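Local coordinates for penicillin-binding protein A (Mycobacterium tuberculosis, PDB 3UN7) that probably cross-links the peptidoglycan of the cell wall as a penicillin-binding D,D-transpeptidase and takes part in regulating cell length, at residues T211-P223 / C253-G265. Sequence-based numbering, arbitrary orientation.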
# COMPACT_ATOMS: atom_id res chain seq x y z
N THR A 211 -16.67 6.67 -24.55
CA THR A 211 -17.62 7.66 -25.01
C THR A 211 -19.05 7.19 -24.88
O THR A 211 -19.97 7.96 -25.14
CB THR A 211 -17.38 8.11 -26.48
OG1 THR A 211 -18.41 7.58 -27.32
CG2 THR A 211 -16.01 7.68 -26.98
N GLU A 212 -19.25 5.93 -24.48
CA GLU A 212 -20.61 5.41 -24.36
C GLU A 212 -21.32 6.02 -23.16
O GLU A 212 -20.69 6.41 -22.17
CB GLU A 212 -20.63 3.88 -24.30
CG GLU A 212 -20.14 3.30 -22.98
CD GLU A 212 -21.01 2.17 -22.51
OE1 GLU A 212 -22.23 2.16 -22.83
OE2 GLU A 212 -20.48 1.29 -21.80
N GLN A 213 -22.64 6.06 -23.25
CA GLN A 213 -23.45 6.87 -22.35
C GLN A 213 -24.01 6.07 -21.18
O GLN A 213 -24.57 5.00 -21.36
CB GLN A 213 -24.58 7.54 -23.15
CG GLN A 213 -24.06 8.50 -24.24
CD GLN A 213 -23.32 9.69 -23.67
OE1 GLN A 213 -22.14 9.90 -23.96
NE2 GLN A 213 -24.00 10.46 -22.82
N LEU A 214 -23.82 6.61 -19.97
CA LEU A 214 -24.34 5.99 -18.74
C LEU A 214 -25.17 6.99 -17.95
O LEU A 214 -25.02 8.21 -18.11
CB LEU A 214 -23.18 5.49 -17.86
CG LEU A 214 -22.16 4.56 -18.50
CD1 LEU A 214 -20.88 4.50 -17.65
CD2 LEU A 214 -22.77 3.19 -18.69
N THR A 215 -26.01 6.47 -17.06
CA THR A 215 -26.91 7.32 -16.27
C THR A 215 -26.17 8.42 -15.50
O THR A 215 -25.08 8.20 -14.96
CB THR A 215 -27.82 6.51 -15.31
OG1 THR A 215 -28.67 7.41 -14.60
CG2 THR A 215 -27.02 5.68 -14.31
N ALA A 216 -26.78 9.60 -15.49
CA ALA A 216 -26.28 10.73 -14.72
C ALA A 216 -27.13 10.91 -13.47
O ALA A 216 -26.89 11.83 -12.69
CB ALA A 216 -26.31 11.99 -15.58
N ALA A 217 -28.11 10.02 -13.28
CA ALA A 217 -29.09 10.08 -12.18
C ALA A 217 -28.43 10.15 -10.80
O ALA A 217 -27.45 9.46 -10.57
CB ALA A 217 -30.07 8.89 -12.24
N PRO A 218 -28.99 10.98 -9.89
CA PRO A 218 -28.46 11.14 -8.53
C PRO A 218 -28.67 9.91 -7.63
O PRO A 218 -27.94 9.75 -6.66
CB PRO A 218 -29.26 12.33 -7.99
CG PRO A 218 -30.53 12.32 -8.76
CD PRO A 218 -30.16 11.84 -10.13
N THR A 219 -29.65 9.07 -7.95
CA THR A 219 -29.84 7.79 -7.26
C THR A 219 -30.17 6.68 -8.25
O THR A 219 -30.67 6.94 -9.34
CB THR A 219 -30.95 7.83 -6.17
OG1 THR A 219 -32.24 7.99 -6.79
CG2 THR A 219 -30.71 8.94 -5.15
N ILE A 220 -29.88 5.44 -7.84
CA ILE A 220 -30.12 4.25 -8.66
C ILE A 220 -30.58 3.12 -7.73
O ILE A 220 -29.91 2.81 -6.74
CB ILE A 220 -28.84 3.86 -9.47
CG1 ILE A 220 -29.15 2.79 -10.53
CG2 ILE A 220 -27.69 3.41 -8.56
CD1 ILE A 220 -27.98 2.55 -11.49
N PRO A 221 -31.75 2.50 -8.03
CA PRO A 221 -32.17 1.37 -7.21
C PRO A 221 -31.23 0.19 -7.42
O PRO A 221 -30.71 0.00 -8.52
CB PRO A 221 -33.58 1.04 -7.75
CG PRO A 221 -33.60 1.58 -9.13
CD PRO A 221 -32.71 2.79 -9.11
N LEU A 222 -30.98 -0.58 -6.36
CA LEU A 222 -30.23 -1.81 -6.51
C LEU A 222 -31.21 -2.94 -6.81
O LEU A 222 -32.22 -3.06 -6.12
CB LEU A 222 -29.43 -2.12 -5.24
CG LEU A 222 -28.20 -1.25 -4.97
CD1 LEU A 222 -27.61 -1.60 -3.60
CD2 LEU A 222 -27.16 -1.44 -6.07
N PRO A 223 -30.91 -3.77 -7.83
CA PRO A 223 -31.89 -4.79 -8.28
C PRO A 223 -32.11 -5.84 -7.21
O PRO A 223 -31.18 -6.22 -6.51
CB PRO A 223 -31.23 -5.43 -9.51
CG PRO A 223 -29.96 -4.66 -9.76
CD PRO A 223 -29.64 -3.85 -8.57
N CYS A 253 -18.77 9.36 -10.66
CA CYS A 253 -20.20 9.33 -10.35
C CYS A 253 -20.63 7.91 -10.03
O CYS A 253 -20.52 7.03 -10.86
CB CYS A 253 -21.00 9.88 -11.54
SG CYS A 253 -20.60 11.60 -11.95
N ASN A 254 -21.12 7.70 -8.81
CA ASN A 254 -21.47 6.35 -8.33
C ASN A 254 -22.48 5.58 -9.16
O ASN A 254 -22.31 4.39 -9.42
CB ASN A 254 -21.96 6.39 -6.88
CG ASN A 254 -20.85 6.64 -5.89
OD1 ASN A 254 -19.68 6.31 -6.13
ND2 ASN A 254 -21.20 7.22 -4.75
N THR A 255 -23.57 6.25 -9.54
CA THR A 255 -24.69 5.55 -10.17
C THR A 255 -24.32 5.01 -11.56
O THR A 255 -24.76 3.92 -11.96
CB THR A 255 -25.96 6.42 -10.20
OG1 THR A 255 -25.71 7.61 -10.95
CG2 THR A 255 -26.37 6.80 -8.77
N ALA A 256 -23.50 5.77 -12.28
CA ALA A 256 -22.93 5.34 -13.55
C ALA A 256 -22.09 4.07 -13.43
O ALA A 256 -22.14 3.22 -14.32
CB ALA A 256 -22.10 6.47 -14.17
N PHE A 257 -21.32 3.93 -12.36
CA PHE A 257 -20.53 2.71 -12.16
C PHE A 257 -21.34 1.53 -11.60
O PHE A 257 -21.01 0.37 -11.87
CB PHE A 257 -19.26 3.01 -11.38
CG PHE A 257 -18.24 3.72 -12.21
CD1 PHE A 257 -17.38 2.99 -13.03
CD2 PHE A 257 -18.21 5.11 -12.26
CE1 PHE A 257 -16.47 3.64 -13.84
CE2 PHE A 257 -17.30 5.76 -13.07
CZ PHE A 257 -16.42 5.02 -13.87
N VAL A 258 -22.39 1.83 -10.85
CA VAL A 258 -23.33 0.78 -10.42
C VAL A 258 -23.95 0.19 -11.69
O VAL A 258 -23.93 -1.03 -11.90
CB VAL A 258 -24.41 1.35 -9.47
CG1 VAL A 258 -25.54 0.34 -9.24
CG2 VAL A 258 -23.78 1.75 -8.13
N GLN A 259 -24.45 1.07 -12.55
CA GLN A 259 -25.05 0.66 -13.83
C GLN A 259 -24.03 -0.08 -14.71
O GLN A 259 -24.32 -1.15 -15.23
CB GLN A 259 -25.64 1.88 -14.55
CG GLN A 259 -26.44 1.55 -15.81
CD GLN A 259 -26.77 2.78 -16.60
OE1 GLN A 259 -25.92 3.63 -16.84
NE2 GLN A 259 -28.03 2.89 -17.00
N LEU A 260 -22.83 0.48 -14.82
CA LEU A 260 -21.78 -0.12 -15.65
C LEU A 260 -21.34 -1.51 -15.15
O LEU A 260 -21.18 -2.42 -15.95
CB LEU A 260 -20.57 0.82 -15.76
CG LEU A 260 -19.38 0.29 -16.58
CD1 LEU A 260 -19.76 0.18 -18.07
CD2 LEU A 260 -18.12 1.14 -16.40
N GLY A 261 -21.14 -1.64 -13.84
CA GLY A 261 -20.71 -2.91 -13.26
C GLY A 261 -21.75 -4.00 -13.41
O GLY A 261 -21.43 -5.14 -13.78
N ILE A 262 -22.99 -3.67 -13.11
CA ILE A 262 -24.09 -4.63 -13.32
C ILE A 262 -24.15 -5.05 -14.79
O ILE A 262 -24.29 -6.23 -15.09
CB ILE A 262 -25.44 -4.09 -12.77
CG1 ILE A 262 -25.39 -4.03 -11.24
CG2 ILE A 262 -26.62 -4.96 -13.27
CD1 ILE A 262 -26.45 -3.12 -10.62
N ARG A 263 -23.98 -4.10 -15.71
CA ARG A 263 -23.97 -4.41 -17.14
C ARG A 263 -22.80 -5.33 -17.50
O ARG A 263 -22.95 -6.27 -18.28
CB ARG A 263 -23.85 -3.12 -17.95
CG ARG A 263 -24.20 -3.27 -19.41
CD ARG A 263 -23.45 -2.26 -20.29
NE ARG A 263 -23.97 -0.88 -20.33
CZ ARG A 263 -25.21 -0.46 -20.06
NH1 ARG A 263 -26.17 -1.31 -19.69
NH2 ARG A 263 -25.50 0.83 -20.17
N THR A 264 -21.64 -5.06 -16.91
CA THR A 264 -20.43 -5.81 -17.23
C THR A 264 -20.50 -7.24 -16.67
O THR A 264 -20.06 -8.19 -17.33
CB THR A 264 -19.17 -5.04 -16.74
OG1 THR A 264 -19.17 -3.73 -17.35
CG2 THR A 264 -17.89 -5.76 -17.13
N GLY A 265 -21.06 -7.37 -15.47
CA GLY A 265 -21.36 -8.68 -14.88
C GLY A 265 -20.36 -9.15 -13.83
O GLY A 265 -19.18 -8.77 -13.86
O HOH W 1 -23.94 9.12 -12.34
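Ile220 lays its CG2 methyl against the CG2 of Thr255, 3.6 Å away, and against CG1 of Val258, while its CD1 reaches on to CB of Gln259. CG1 of Ile220 stands anti to the backbone N (chi1 -169°), which turns one branch to the Thr255–Val258 ridge and sends the other across the Gln259 stem at about a right angle. Leu222 CD2 adds to the Val258 side, and the Pro223 ring rests on Ile262 CD1 one turn further down the helix.

At the bend between strands 213-215 and 219-221, Thr255 OG1 donates a short hydrogen bond to Ala217 O (2.6 Å), lying in the carbonyl plane. The same hydroxyl accepts from a water that also donates to Thr215 O, so two bonds grip it. Thr215 OG1 takes the N-H of Ala217 in an ST turn, and its CG2 packs on the Gln259 amide. Extended beyond CG, Gln259 brings OE1 to the N-H of Thr215 in a nearly straight bond (2.8 Å), tilted from the amide's carbonyl plane. Leu214 lays CB against Ala256 CB and close to Gln259 OE1, and its CD1 reaches Leu260 CB, with CD2 near Arg263 NH2; Glu212 OE1 stays 4.3 Å from Arg263 NE, too far for a salt bridge.

Strand 213-215 crosses helix 254-264 at 113°, whereas strand 219-221 runs at 29° to it, so the segment bends around the helix within the transpeptidase domain. At the helix start, Cys253 is disulfide-bonded to Cys237, and Asn254, the asparagine of the SxN motif, accepts a hydrogen bond at OD1 from NZ of Lys196, the SxxK lysine, near Ser193, the probable acyl-ester nucleophile. Two side-chain bonds to main-chain atoms, set between apolar patches, thus fix the bend's position on the helix, while the Glu212–Arg263 pair probably adds a weaker attraction.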